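Local atomic coordinates of beta-hydroxyacid dehydrogenase, 3-hydroxyisobutyrate dehydrogenase (Saccharomonospora xinjiangensis XJ-54, PDB entry 6GRL), a protein that probably acts as an NADP-dependent imine reductase, an S-selective oxidoreductase associated with reductive amination. Residues 35-40 with 57-62. Numbering follows the deposited sequence.
Sequences IARAFV and RPLVEA
Leu59 reaches across to helix 30-41 and sets its CD1 methyl between two residues there. CD1 lies 3.7 Å from Ala36 CB and 3.6 Å from Arg37 CG. The CB of Leu59 does not itself aim at the other helix; the branch end closes the gap. With chi1 at -92°, off a staggered position, the Leu59 chain turns its CD1 onto Ala36 and Arg37. Arg37 takes part through the aliphatic start of its chain, which crosses the leucine side chain at about a right angle. Its CG is anti to the carbonyl carbon (chi1 -82°), and the chain bends further out, at chi3.

One turn on, Val40 points toward segment 57-62 and meets Ala62. Its CG1 methyl comes 3.3 Å from Ala62 O, a close van der Waals approach to a carbonyl. The same CG1 is 4.3 Å from Ala62 CB. No hydrogen bond crosses between the segments; the contact is made by methyl and methylene groups, plus the carbonyl oxygen of Ala62.

The segment axes run nearly parallel, 9° apart, with a closest approach of 10.1 Å. Helix 30-41 rests on the sheet: Ala36 touches Val25 and Val48, and Val40 touches Thr46. Helix 30-41 begins within what looks like a GxGxxG motif of the probable NADP-binding domain. It links parallel strands 23-26 and 46-49, and helix 57-62 links 46-49 to 65-66. These are two successive beta-alpha-beta crossovers of a Rossmann-type fold, their helices side by side.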
ATOM      1  N   ILE A  35      11.116  10.090  -8.651  1.00 10.94           N
ATOM      2  CA  ILE A  35      11.554  10.483  -7.317  1.00 11.56           C
ATOM      3  C   ILE A  35      12.824  11.322  -7.402  1.00 12.03           C
ATOM      4  O   ILE A  35      12.943  12.366  -6.749  1.00 12.15           O
ATOM      5  CB  ILE A  35      11.749   9.237  -6.434  1.00 11.70           C
ATOM      6  CG1 ILE A  35      10.390   8.622  -6.098  1.00 17.24           C
ATOM      7  CG2 ILE A  35      12.521   9.585  -5.168  1.00 13.39           C
ATOM      8  CD1 ILE A  35      10.466   7.199  -5.612  1.00 19.18           C
ATOM      9  N   ALA A  36      13.791  10.879  -8.211  1.00 11.08           N
ATOM     10  CA  ALA A  36      15.016  11.651  -8.385  1.00 12.97           C
ATOM     11  C   ALA A  36      14.722  13.027  -8.967  1.00 13.03           C
ATOM     12  O   ALA A  36      15.310  14.027  -8.538  1.00 12.76           O
ATOM     13  CB  ALA A  36      15.997  10.887  -9.274  1.00 12.48           C
ATOM     14  N   ARG A  37      13.808  13.097  -9.941  1.00 12.80           N
ATOM     15  CA  ARG A  37      13.423  14.384 -10.514  1.00 14.35           C
ATOM     16  C   ARG A  37      12.853  15.311  -9.451  1.00 14.06           C
ATOM     17  O   ARG A  37      13.183  16.502  -9.412  1.00 16.90           O
ATOM     18  CB  ARG A  37      12.405  14.182 -11.636  1.00 18.14           C
ATOM     19  CG  ARG A  37      13.001  13.803 -12.978  1.00 21.00           C
ATOM     20  CD  ARG A  37      12.008  14.064 -14.104  1.00 24.52           C
ATOM     21  NE  ARG A  37      10.742  13.369 -13.886  1.00 27.08           N
ATOM     22  CZ  ARG A  37      10.496  12.124 -14.282  1.00 26.41           C
ATOM     23  NH1 ARG A  37      11.429  11.433 -14.920  1.00 28.52           N
ATOM     24  NH2 ARG A  37       9.315  11.569 -14.040  1.00 25.65           N
ATOM     25  N   ALA A  38      11.991  14.783  -8.578  1.00 14.23           N
ATOM     26  CA  ALA A  38      11.382  15.612  -7.545  1.00 15.28           C
ATOM     27  C   ALA A  38      12.437  16.203  -6.619  1.00 16.10           C
ATOM     28  O   ALA A  38      12.349  17.375  -6.235  1.00 18.99           O
ATOM     29  CB  ALA A  38      10.362  14.798  -6.750  1.00 15.92           C
ATOM     30  N   PHE A  39      13.447  15.410  -6.257  1.00 14.38           N
ATOM     31  CA  PHE A  39      14.509  15.919  -5.395  1.00 14.33           C
ATOM     32  C   PHE A  39      15.366  16.948  -6.122  1.00 12.72           C
ATOM     33  O   PHE A  39      15.751  17.967  -5.537  1.00 14.47           O
ATOM     34  CB  PHE A  39      15.366  14.762  -4.880  1.00 12.56           C
ATOM     35  CG  PHE A  39      14.693  13.937  -3.817  1.00 13.39           C
ATOM     36  CD1 PHE A  39      13.919  14.538  -2.839  1.00 17.48           C
ATOM     37  CD2 PHE A  39      14.833  12.558  -3.801  1.00 13.59           C
ATOM     38  CE1 PHE A  39      13.300  13.781  -1.860  1.00 17.67           C
ATOM     39  CE2 PHE A  39      14.216  11.794  -2.824  1.00 15.34           C
ATOM     40  CZ  PHE A  39      13.449  12.408  -1.853  1.00 17.80           C
ATOM     41  N   VAL A  40      15.667  16.705  -7.402  1.00 13.09           N
ATOM     42  CA  VAL A  40      16.456  17.660  -8.179  1.00 14.49           C
ATOM     43  C   VAL A  40      15.738  19.001  -8.256  1.00 17.06           C
ATOM     44  O   VAL A  40      16.341  20.062  -8.051  1.00 19.70           O
ATOM     45  CB  VAL A  40      16.749  17.099  -9.583  1.00 15.78           C
ATOM     46  CG1 VAL A  40      17.299  18.192 -10.488  1.00 20.52           C
ATOM     47  CG2 VAL A  40      17.719  15.933  -9.503  1.00 16.11           C
ATOM     48  N   ARG A  57      21.242   9.618 -17.801  1.00 19.62           N
ATOM     49  CA  ARG A  57      21.450  10.799 -18.637  1.00 21.30           C
ATOM     50  C   ARG A  57      20.337  11.832 -18.519  1.00 21.40           C
ATOM     51  O   ARG A  57      20.653  13.025 -18.372  1.00 21.90           O
ATOM     52  CB  ARG A  57      21.660  10.368 -20.092  1.00 23.27           C
ATOM     53  CG  ARG A  57      22.918   9.549 -20.318  1.00 26.71           C
ATOM     54  CD  ARG A  57      22.932   8.932 -21.706  1.00 32.67           C
ATOM     55  NE  ARG A  57      24.118   8.108 -21.923  1.00 37.57           N
ATOM     56  CZ  ARG A  57      24.272   7.281 -22.951  1.00 42.35           C
ATOM     57  NH1 ARG A  57      23.313   7.164 -23.859  1.00 42.81           N
ATOM     58  NH2 ARG A  57      25.385   6.569 -23.072  1.00 43.96           N
ATOM     59  N   PRO A  58      19.046  11.479 -18.585  1.00 21.11           N
ATOM     60  CA  PRO A  58      18.017  12.520 -18.422  1.00 21.32           C
ATOM     61  C   PRO A  58      18.032  13.163 -17.047  1.00 19.95           C
ATOM     62  O   PRO A  58      17.747  14.362 -16.931  1.00 20.53           O
ATOM     63  CB  PRO A  58      16.704  11.767 -18.681  1.00 21.19           C
ATOM     64  CG  PRO A  58      17.101  10.551 -19.444  1.00 22.92           C
ATOM     65  CD  PRO A  58      18.439  10.172 -18.896  1.00 20.86           C
ATOM     66  N   LEU A  59      18.364  12.403 -16.002  1.00 18.32           N
ATOM     67  CA  LEU A  59      18.439  12.984 -14.665  1.00 17.22           C
ATOM     68  C   LEU A  59      19.631  13.926 -14.540  1.00 18.78           C
ATOM     69  O   LEU A  59      19.533  14.977 -13.896  1.00 19.87           O
ATOM     70  CB  LEU A  59      18.514  11.877 -13.615  1.00 18.11           C
ATOM     71  CG  LEU A  59      17.185  11.396 -13.029  1.00 19.69           C
ATOM     72  CD1 LEU A  59      16.383  12.576 -12.504  1.00 20.76           C
ATOM     73  CD2 LEU A  59      16.384  10.605 -14.054  1.00 23.16           C
ATOM     74  N   VAL A  60      20.761  13.568 -15.153  1.00 19.01           N
ATOM     75  CA  VAL A  60      21.936  14.436 -15.117  1.00 21.57           C
ATOM     76  C   VAL A  60      21.659  15.741 -15.851  1.00 23.33           C
ATOM     77  O   VAL A  60      22.064  16.822 -15.403  1.00 23.91           O
ATOM     78  CB  VAL A  60      23.158  13.701 -15.700  1.00 21.68           C
ATOM     79  CG1 VAL A  60      24.320  14.664 -15.904  1.00 24.41           C
ATOM     80  CG2 VAL A  60      23.570  12.554 -14.791  1.00 20.92           C
ATOM     81  N   GLU A  61      20.959  15.665 -16.986  1.00 21.86           N
ATOM     82  CA  GLU A  61      20.594  16.880 -17.709  1.00 27.49           C
ATOM     83  C   GLU A  61      19.685  17.773 -16.875  1.00 26.03           C
ATOM     84  O   GLU A  61      19.748  19.003 -16.988  1.00 27.40           O
ATOM     85  CB  GLU A  61      19.923  16.516 -19.035  1.00 28.26           C
ATOM     86  CG  GLU A  61      19.360  17.704 -19.801  1.00 33.19           C
ATOM     87  CD  GLU A  61      20.439  18.659 -20.273  1.00 38.95           C
ATOM     88  OE1 GLU A  61      21.553  18.191 -20.590  1.00 40.54           O
ATOM     89  OE2 GLU A  61      20.173  19.879 -20.327  1.00 40.17           O
ATOM     90  N   ALA A  62      18.845  17.177 -16.025  1.00 22.04           N
ATOM     91  CA  ALA A  62      17.966  17.961 -15.166  1.00 26.04           C
ATOM     92  C   ALA A  62      18.712  18.611 -14.008  1.00 27.86           C
ATOM     93  O   ALA A  62      18.175  19.533 -13.383  1.00 28.49           O
ATOM     94  CB  ALA A  62      16.836  17.084 -14.629  1.00 27.73           C
TER